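Long-range contacts in NADPH Quinone Oxidoreductase (Streptococcus mutans, PDB 4F8Y), which probably catalyses the FAD-dependent reduction of quinones such as menadione by NADPH, within a flavodoxin-like fold: residues A74-F79 with G119-I124; I3-T8 with H31-L36. All blocks are in the same frame, centred on the assembly; numbering follows the deposited sequence.

Interaction 1: residues A74-F79 with G119-I124; sequences ADHLIF and GKSAWI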
ATOM      1  N   ALA A  74       1.941  19.528 -11.841  1.00 16.23           N
ATOM      2  CA  ALA A  74       2.269  18.527 -12.857  1.00 13.97           C
ATOM      3  C   ALA A  74       1.221  18.362 -13.960  1.00 15.12           C
ATOM      4  O   ALA A  74       0.020  18.440 -13.713  1.00 16.11           O
ATOM      5  CB  ALA A  74       2.541  17.184 -12.190  1.00 15.53           C
ATOM      6  N   ASP A  75       1.697  18.141 -15.183  1.00 17.03           N
ATOM      7  CA  ASP A  75       0.856  17.683 -16.285  1.00 16.64           C
ATOM      8  C   ASP A  75       1.001  16.168 -16.394  1.00 17.11           C
ATOM      9  O   ASP A  75       0.066  15.475 -16.802  1.00 17.09           O
ATOM     10  CB  ASP A  75       1.272  18.322 -17.621  1.00 16.40           C
ATOM     11  CG  ASP A  75       1.161  19.833 -17.613  1.00 16.69           C
ATOM     12  OD1 ASP A  75       0.114  20.345 -17.172  1.00 19.70           O
ATOM     13  OD2 ASP A  75       2.120  20.504 -18.050  1.00 15.98           O
ATOM     14  N   HIS A  76       2.180  15.665 -16.026  1.00 13.93           N
ATOM     15  CA  HIS A  76       2.510  14.244 -16.159  1.00 14.56           C
ATOM     16  C   HIS A  76       3.298  13.738 -14.944  1.00 13.88           C
ATOM     17  O   HIS A  76       4.300  14.336 -14.547  1.00 13.14           O
ATOM     18  CB  HIS A  76       3.305  14.006 -17.454  1.00 14.95           C
ATOM     19  CG  HIS A  76       3.554  12.561 -17.769  1.00 14.66           C
ATOM     20  ND1 HIS A  76       2.624  11.763 -18.402  1.00 14.24           N
ATOM     21  CD2 HIS A  76       4.640  11.777 -17.559  1.00 14.58           C
ATOM     22  CE1 HIS A  76       3.121  10.549 -18.558  1.00 15.43           C
ATOM     23  NE2 HIS A  76       4.342  10.531 -18.054  1.00 15.15           N
ATOM     24  N   LEU A  77       2.832  12.639 -14.351  1.00 16.25           N
ATOM     25  CA  LEU A  77       3.497  12.051 -13.187  1.00 14.70           C
ATOM     26  C   LEU A  77       4.110  10.705 -13.536  1.00 12.99           C
ATOM     27  O   LEU A  77       3.441   9.833 -14.086  1.00 13.13           O
ATOM     28  CB  LEU A  77       2.520  11.875 -12.022  1.00 14.06           C
ATOM     29  CG  LEU A  77       1.871  13.141 -11.462  1.00 16.20           C
ATOM     30  CD1 LEU A  77       0.555  13.449 -12.169  1.00 15.39           C
ATOM     31  CD2 LEU A  77       1.641  12.972  -9.976  1.00 17.08           C
ATOM     32  N   ILE A  78       5.387  10.539 -13.222  1.00 12.43           N
ATOM     33  CA  ILE A  78       6.029   9.245 -13.404  1.00 12.92           C
ATOM     34  C   ILE A  78       6.239   8.628 -12.025  1.00 12.15           C
ATOM     35  O   ILE A  78       6.898   9.227 -11.180  1.00 14.01           O
ATOM     36  CB  ILE A  78       7.379   9.374 -14.149  1.00 12.24           C
ATOM     37  CG1 ILE A  78       7.189  10.126 -15.474  1.00 12.84           C
ATOM     38  CG2 ILE A  78       7.992   8.002 -14.362  1.00 11.32           C
ATOM     39  CD1 ILE A  78       8.493  10.530 -16.176  1.00 13.62           C
ATOM     40  N   PHE A  79       5.654   7.457 -11.784  1.00 11.55           N
ATOM     41  CA  PHE A  79       5.858   6.749 -10.520  1.00 12.83           C
ATOM     42  C   PHE A  79       6.893   5.629 -10.678  1.00 14.19           C
ATOM     43  O   PHE A  79       6.728   4.738 -11.511  1.00 12.59           O
ATOM     44  CB  PHE A  79       4.543   6.174  -9.992  1.00 11.82           C
ATOM     45  CG  PHE A  79       3.535   7.219  -9.583  1.00 12.13           C
ATOM     46  CD1 PHE A  79       3.503   7.706  -8.284  1.00 14.16           C
ATOM     47  CD2 PHE A  79       2.616   7.709 -10.493  1.00 12.87           C
ATOM     48  CE1 PHE A  79       2.566   8.666  -7.904  1.00 14.07           C
ATOM     49  CE2 PHE A  79       1.679   8.672 -10.119  1.00 12.50           C
ATOM     50  CZ  PHE A  79       1.658   9.145  -8.825  1.00 12.36           C
ATOM     51  N   GLY A 119      -6.635  16.499 -16.908  1.00 17.52           N
ATOM     52  CA  GLY A 119      -5.577  17.196 -17.621  1.00 15.30           C
ATOM     53  C   GLY A 119      -4.212  16.601 -17.342  1.00 16.76           C
ATOM     54  O   GLY A 119      -3.199  17.071 -17.861  1.00 16.86           O
ATOM     55  N   LYS A 120      -4.185  15.564 -16.512  1.00 17.25           N
ATOM     56  CA  LYS A 120      -2.942  14.892 -16.173  1.00 14.81           C
ATOM     57  C   LYS A 120      -2.900  13.471 -16.713  1.00 14.70           C
ATOM     58  O   LYS A 120      -3.931  12.826 -16.880  1.00 15.42           O
ATOM     59  CB  LYS A 120      -2.712  14.892 -14.659  1.00 15.15           C
ATOM     60  CG  LYS A 120      -2.601  16.289 -14.075  1.00 15.91           C
ATOM     61  CD  LYS A 120      -2.371  16.264 -12.575  1.00 15.75           C
ATOM     62  CE  LYS A 120      -3.024  17.465 -11.907  1.00 14.17           C
ATOM     63  NZ  LYS A 120      -2.492  18.752 -12.424  1.00 14.50           N
ATOM     64  N   SER A 121      -1.690  13.007 -17.002  1.00 15.01           N
ATOM     65  CA  SER A 121      -1.433  11.625 -17.393  1.00 15.74           C
ATOM     66  C   SER A 121      -0.332  11.062 -16.501  1.00 12.92           C
ATOM     67  O   SER A 121       0.235  11.777 -15.682  1.00 13.40           O
ATOM     68  CB  SER A 121      -1.031  11.540 -18.865  1.00 12.98           C
ATOM     69  OG  SER A 121      -0.105  12.553 -19.200  1.00 14.05           O
ATOM     70  N   ALA A 122      -0.033   9.780 -16.644  1.00 13.31           N
ATOM     71  CA  ALA A 122       0.956   9.169 -15.763  1.00 14.41           C
ATOM     72  C   ALA A 122       1.671   7.981 -16.380  1.00 12.93           C
ATOM     73  O   ALA A 122       1.200   7.374 -17.335  1.00 15.23           O
ATOM     74  CB  ALA A 122       0.313   8.764 -14.428  1.00 13.42           C
ATOM     75  N   TRP A 123       2.821   7.660 -15.807  1.00 12.34           N
ATOM     76  CA  TRP A 123       3.587   6.492 -16.189  1.00 12.86           C
ATOM     77  C   TRP A 123       3.996   5.846 -14.884  1.00 14.06           C
ATOM     78  O   TRP A 123       4.512   6.516 -13.991  1.00 14.08           O
ATOM     79  CB  TRP A 123       4.816   6.920 -16.992  1.00 14.14           C
ATOM     80  CG  TRP A 123       5.668   5.807 -17.538  1.00 13.79           C
ATOM     81  CD1 TRP A 123       5.296   4.512 -17.767  1.00 14.61           C
ATOM     82  CD2 TRP A 123       7.029   5.914 -17.970  1.00 15.45           C
ATOM     83  NE1 TRP A 123       6.354   3.802 -18.290  1.00 13.95           N
ATOM     84  CE2 TRP A 123       7.427   4.644 -18.427  1.00 15.03           C
ATOM     85  CE3 TRP A 123       7.955   6.967 -18.008  1.00 16.08           C
ATOM     86  CZ2 TRP A 123       8.708   4.397 -18.919  1.00 16.52           C
ATOM     87  CZ3 TRP A 123       9.221   6.720 -18.487  1.00 14.09           C
ATOM     88  CH2 TRP A 123       9.587   5.446 -18.938  1.00 14.69           C
ATOM     89  N   ILE A 124       3.722   4.556 -14.750  1.00 13.66           N
ATOM     90  CA  ILE A 124       4.128   3.816 -13.570  1.00 13.56           C
ATOM     91  C   ILE A 124       5.217   2.835 -13.983  1.00 13.92           C
ATOM     92  O   ILE A 124       5.018   2.021 -14.890  1.00 15.10           O
ATOM     93  CB  ILE A 124       2.951   3.055 -12.939  1.00 11.55           C
ATOM     94  CG1 ILE A 124       1.877   4.032 -12.458  1.00 11.35           C
ATOM     95  CG2 ILE A 124       3.446   2.169 -11.809  1.00 13.00           C
ATOM     96  CD1 ILE A 124       0.521   3.405 -12.269  1.00 11.54           C
TER
HETATM   97  O   HOH W   1      -2.385  19.395 -17.135  1.00 17.99           O
HETATM   98  O   HOH W   2      -0.946  15.346 -19.778  1.00 19.84           O

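Interaction 2: residues I3-T8 with H31-L36; sequences ILIVYT and HTVSTL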
ATOM      1  N   ILE A   3       6.574  17.775 -15.535  1.00 13.64           N
ATOM      2  CA  ILE A   3       6.646  16.361 -15.181  1.00 13.83           C
ATOM      3  C   ILE A   3       7.096  16.174 -13.743  1.00 14.89           C
ATOM      4  O   ILE A   3       8.177  16.619 -13.363  1.00 14.58           O
ATOM      5  CB  ILE A   3       7.603  15.576 -16.115  1.00 13.90           C
ATOM      6  CG1 ILE A   3       7.172  15.742 -17.578  1.00 15.60           C
ATOM      7  CG2 ILE A   3       7.664  14.109 -15.719  1.00 11.33           C
ATOM      8  CD1 ILE A   3       7.757  14.714 -18.522  1.00 15.82           C
ATOM      9  N   LEU A   4       6.264  15.520 -12.940  1.00 13.40           N
ATOM     10  CA  LEU A   4       6.661  15.180 -11.582  1.00 13.70           C
ATOM     11  C   LEU A   4       6.976  13.686 -11.502  1.00 12.82           C
ATOM     12  O   LEU A   4       6.100  12.846 -11.722  1.00 14.46           O
ATOM     13  CB  LEU A   4       5.568  15.568 -10.578  1.00 12.66           C
ATOM     14  CG  LEU A   4       5.807  15.202  -9.106  1.00 12.50           C
ATOM     15  CD1 LEU A   4       6.757  16.177  -8.428  1.00 13.28           C
ATOM     16  CD2 LEU A   4       4.493  15.126  -8.350  1.00 14.33           C
ATOM     17  N   ILE A   5       8.234  13.361 -11.216  1.00 13.01           N
ATOM     18  CA  ILE A   5       8.629  11.979 -10.960  1.00 12.75           C
ATOM     19  C   ILE A   5       8.521  11.750  -9.460  1.00 12.68           C
ATOM     20  O   ILE A   5       9.217  12.407  -8.686  1.00 14.26           O
ATOM     21  CB  ILE A   5      10.100  11.688 -11.384  1.00 12.13           C
ATOM     22  CG1 ILE A   5      10.349  12.029 -12.860  1.00 11.60           C
ATOM     23  CG2 ILE A   5      10.469  10.227 -11.100  1.00 10.92           C
ATOM     24  CD1 ILE A   5      11.797  12.376 -13.170  1.00 10.88           C
ATOM     25  N   VAL A   6       7.647  10.840  -9.040  1.00 12.36           N
ATOM     26  CA  VAL A   6       7.611  10.419  -7.641  1.00 12.82           C
ATOM     27  C   VAL A   6       8.400   9.112  -7.507  1.00 12.18           C
ATOM     28  O   VAL A   6       8.011   8.085  -8.056  1.00 11.15           O
ATOM     29  CB  VAL A   6       6.170  10.251  -7.114  1.00 12.13           C
ATOM     30  CG1 VAL A   6       6.180   9.962  -5.626  1.00 12.49           C
ATOM     31  CG2 VAL A   6       5.362  11.502  -7.399  1.00 13.10           C
ATOM     32  N   TYR A   7       9.516   9.174  -6.781  1.00 11.03           N
ATOM     33  CA  TYR A   7      10.472   8.070  -6.707  1.00 12.23           C
ATOM     34  C   TYR A   7      10.536   7.460  -5.295  1.00 12.28           C
ATOM     35  O   TYR A   7      10.606   8.176  -4.285  1.00 12.11           O
ATOM     36  CB  TYR A   7      11.854   8.550  -7.184  1.00 12.73           C
ATOM     37  CG  TYR A   7      13.028   7.692  -6.751  1.00 12.06           C
ATOM     38  CD1 TYR A   7      13.405   6.572  -7.483  1.00 13.21           C
ATOM     39  CD2 TYR A   7      13.772   8.017  -5.618  1.00 12.01           C
ATOM     40  CE1 TYR A   7      14.488   5.790  -7.091  1.00 13.30           C
ATOM     41  CE2 TYR A   7      14.846   7.241  -5.218  1.00 12.18           C
ATOM     42  CZ  TYR A   7      15.201   6.132  -5.960  1.00 12.50           C
ATOM     43  OH  TYR A   7      16.269   5.358  -5.561  1.00 14.45           O
ATOM     44  N   THR A   8      10.513   6.134  -5.239  1.00 11.34           N
ATOM     45  CA  THR A   8      10.367   5.422  -3.983  1.00 12.13           C
ATOM     46  C   THR A   8      11.367   4.275  -3.884  1.00 11.98           C
ATOM     47  O   THR A   8      11.155   3.207  -4.453  1.00 12.27           O
ATOM     48  CB  THR A   8       8.929   4.853  -3.833  1.00 10.73           C
ATOM     49  OG1 THR A   8       7.971   5.915  -3.953  1.00 12.75           O
ATOM     50  CG2 THR A   8       8.745   4.161  -2.479  1.00 12.29           C
ATOM     51  N   HIS A  31      10.646  19.991 -21.438  1.00 13.23           N
ATOM     52  CA  HIS A  31       9.878  19.704 -20.237  1.00 14.24           C
ATOM     53  C   HIS A  31      10.516  20.375 -19.017  1.00 15.06           C
ATOM     54  O   HIS A  31      11.743  20.550 -18.960  1.00 13.68           O
ATOM     55  CB  HIS A  31       9.756  18.187 -20.008  1.00 13.06           C
ATOM     56  CG  HIS A  31       9.085  17.446 -21.129  1.00 15.61           C
ATOM     57  ND1 HIS A  31       7.925  17.884 -21.732  1.00 16.15           N
ATOM     58  CD2 HIS A  31       9.404  16.276 -21.739  1.00 15.16           C
ATOM     59  CE1 HIS A  31       7.570  17.030 -22.677  1.00 16.79           C
ATOM     60  NE2 HIS A  31       8.450  16.046 -22.702  1.00 15.37           N
ATOM     61  N   THR A  32       9.674  20.769 -18.059  1.00 14.25           N
ATOM     62  CA  THR A  32      10.128  21.206 -16.733  1.00 14.33           C
ATOM     63  C   THR A  32       9.921  20.035 -15.774  1.00 13.28           C
ATOM     64  O   THR A  32       8.792  19.644 -15.520  1.00 13.76           O
ATOM     65  CB  THR A  32       9.332  22.438 -16.225  1.00 14.85           C
ATOM     66  OG1 THR A  32       9.435  23.511 -17.169  1.00 17.73           O
ATOM     67  CG2 THR A  32       9.857  22.914 -14.884  1.00 14.47           C
ATOM     68  N   VAL A  33      11.002  19.464 -15.259  1.00 12.49           N
ATOM     69  CA  VAL A  33      10.904  18.217 -14.502  1.00 14.32           C
ATOM     70  C   VAL A  33      11.263  18.402 -13.025  1.00 16.34           C
ATOM     71  O   VAL A  33      12.301  18.967 -12.696  1.00 16.82           O
ATOM     72  CB  VAL A  33      11.819  17.114 -15.104  1.00 15.93           C
ATOM     73  CG1 VAL A  33      11.663  15.794 -14.341  1.00 13.95           C
ATOM     74  CG2 VAL A  33      11.544  16.926 -16.598  1.00 13.97           C
ATOM     75  N   SER A  34      10.401  17.924 -12.135  1.00 14.86           N
ATOM     76  CA  SER A  34      10.718  17.937 -10.710  1.00 16.03           C
ATOM     77  C   SER A  34      10.616  16.533 -10.083  1.00 17.21           C
ATOM     78  O   SER A  34       9.637  15.806 -10.287  1.00 17.14           O
ATOM     79  CB  SER A  34       9.862  18.966  -9.961  1.00 16.83           C
ATOM     80  OG  SER A  34       8.663  18.398  -9.468  1.00 22.83           O
ATOM     81  N   THR A  35      11.656  16.154  -9.343  1.00 15.60           N
ATOM     82  CA  THR A  35      11.723  14.838  -8.717  1.00 15.97           C
ATOM     83  C   THR A  35      11.367  14.916  -7.225  1.00 15.84           C
ATOM     84  O   THR A  35      11.886  15.758  -6.480  1.00 14.47           O
ATOM     85  CB  THR A  35      13.125  14.187  -8.897  1.00 14.86           C
ATOM     86  OG1 THR A  35      13.402  13.989 -10.294  1.00 12.22           O
ATOM     87  CG2 THR A  35      13.191  12.844  -8.173  1.00 11.89           C
ATOM     88  N   LEU A  36      10.463  14.042  -6.804  1.00 13.03           N
ATOM     89  CA  LEU A  36      10.099  13.928  -5.406  1.00 13.53           C
ATOM     90  C   LEU A  36      10.617  12.587  -4.865  1.00 13.91           C
ATOM     91  O   LEU A  36      10.024  11.524  -5.080  1.00 13.89           O
ATOM     92  CB  LEU A  36       8.583  14.058  -5.243  1.00 11.91           C
ATOM     93  CG  LEU A  36       8.031  13.826  -3.849  1.00 10.41           C
ATOM     94  CD1 LEU A  36       8.708  14.759  -2.861  1.00 12.24           C
ATOM     95  CD2 LEU A  36       6.515  13.996  -3.863  1.00 12.92           C
TER

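Interaction 1: residues A74-F79 with G119-I124
A74 and K120 meet where the chain leaves helix 65-73. The lysine chain, bent at chi3 and chi4, runs past A74 and brings NZ to A74 O at 2.8 Å, nearly along the C=O axis. NZ also bonds to T72 O, so it gathers carbonyls at the end of that helix. D75 accepts S121 N on its backbone O, 3.0 Å away, and one water joins D75 OD1 to G119 O. Its OD2 turns to K2 N of the neighbouring strand 2-7. On the face it shares with S121 and W123, H76 leans its ring over the partner strand, with CG anti to the backbone N (chi1 -173°). ND1 then meets S121 OG at 3.0 Å, in the ring plane and almost straight (176°). NE2 is buried near W123 CB and has no polar partner in the model. L77 continues the parallel ladder: its N bonds to S121 O at 3.0 Å, and its O accepts W123 N at 2.8 Å. I78 lies side by side with W123, its CG2 3.8 Å from CE3 of the indole. F79 N continues the ladder to W123 O at 2.7 Å. The central strand 76-82 and the inner strand 120-127 of the flavodoxin-like sheet are joined here. With ND1 paired to a hydroxyl and NE2 buried without a partner, H76 is probably neutral.

Interaction 2: residues I3-T8 with H31-L36
I5 and L36 share the straightest bond of this ladder: L36 N reaches I5 O at 2.8 Å with an N-H...O angle of 179°. Four more backbone bonds continue it in both directions. I3 N goes to T32 O and S34 N returns to I3 O, each at 2.9 Å. I5 N binds S34 O, and Y7 N binds L36 O. The shared register pairs I3 with V33, L4 with S34, I5 with T35 and V6 with L36. The two strands flank helix 15-26 in sequence and form a beta-alpha-beta unit. Strand 32-37 is the outermost on this side of the parallel sheet within the chain. Strand order 2-1-3-4-5 is that of a flavodoxin-like fold.

On the face of I3, I5, V33 and T35, the I5 side chain crosses V33, with CD1 3.6 Å from V33 CG1. The same methyl lies 3.7 Å from T35 OG1, a hydroxyl that is hydrogen-bonded to Q24 of helix 15-26. L20 and Q24 of that helix also touch I5. At the start of the ladder, I3 CD1 sits over one face of the H31 imidazole, a CH-pi contact with 4.2 Å to the ring centroid. The methyl is offset toward the rim. H31 NE2 bonds to I188 O. On the opposite face of the sheet, that of L4, S34, V6 and L36, L4 CG lies anti to the backbone N (chi1 177°), and CD1 reaches 3.1 Å from S34 OG. That hydroxyl is buried without a polar partner in the model. L4 CD1 also touches L36 CB, and V6 packs more loosely on L36. L70 and W73 of helix 65-73 touch S34, while F95 of helix 90-99 touches L36.

How the interactions relate
Interactions 1 and 2 belong to one parallel sheet, and strands 2-7 and 76-82 sit next to each other in it. H76 O and I78 O probably accept hydrogen bonds from L4 N and V6 N, so the two ladders are coupled. I78 CD1 also packs on I3 CG2. Interaction 1 joins two inner strands and is mostly buried. Interaction 2 joins an inner strand to an outermost one and is only partly buried, with T32 and T35 exposed. Side-chain polar bonds and waters add to the backbone ladder in interaction 1. In interaction 2 no side-chain hydrogen bond crosses between the strands, and aliphatic contacts and one CH-pi contact supplement the ladder.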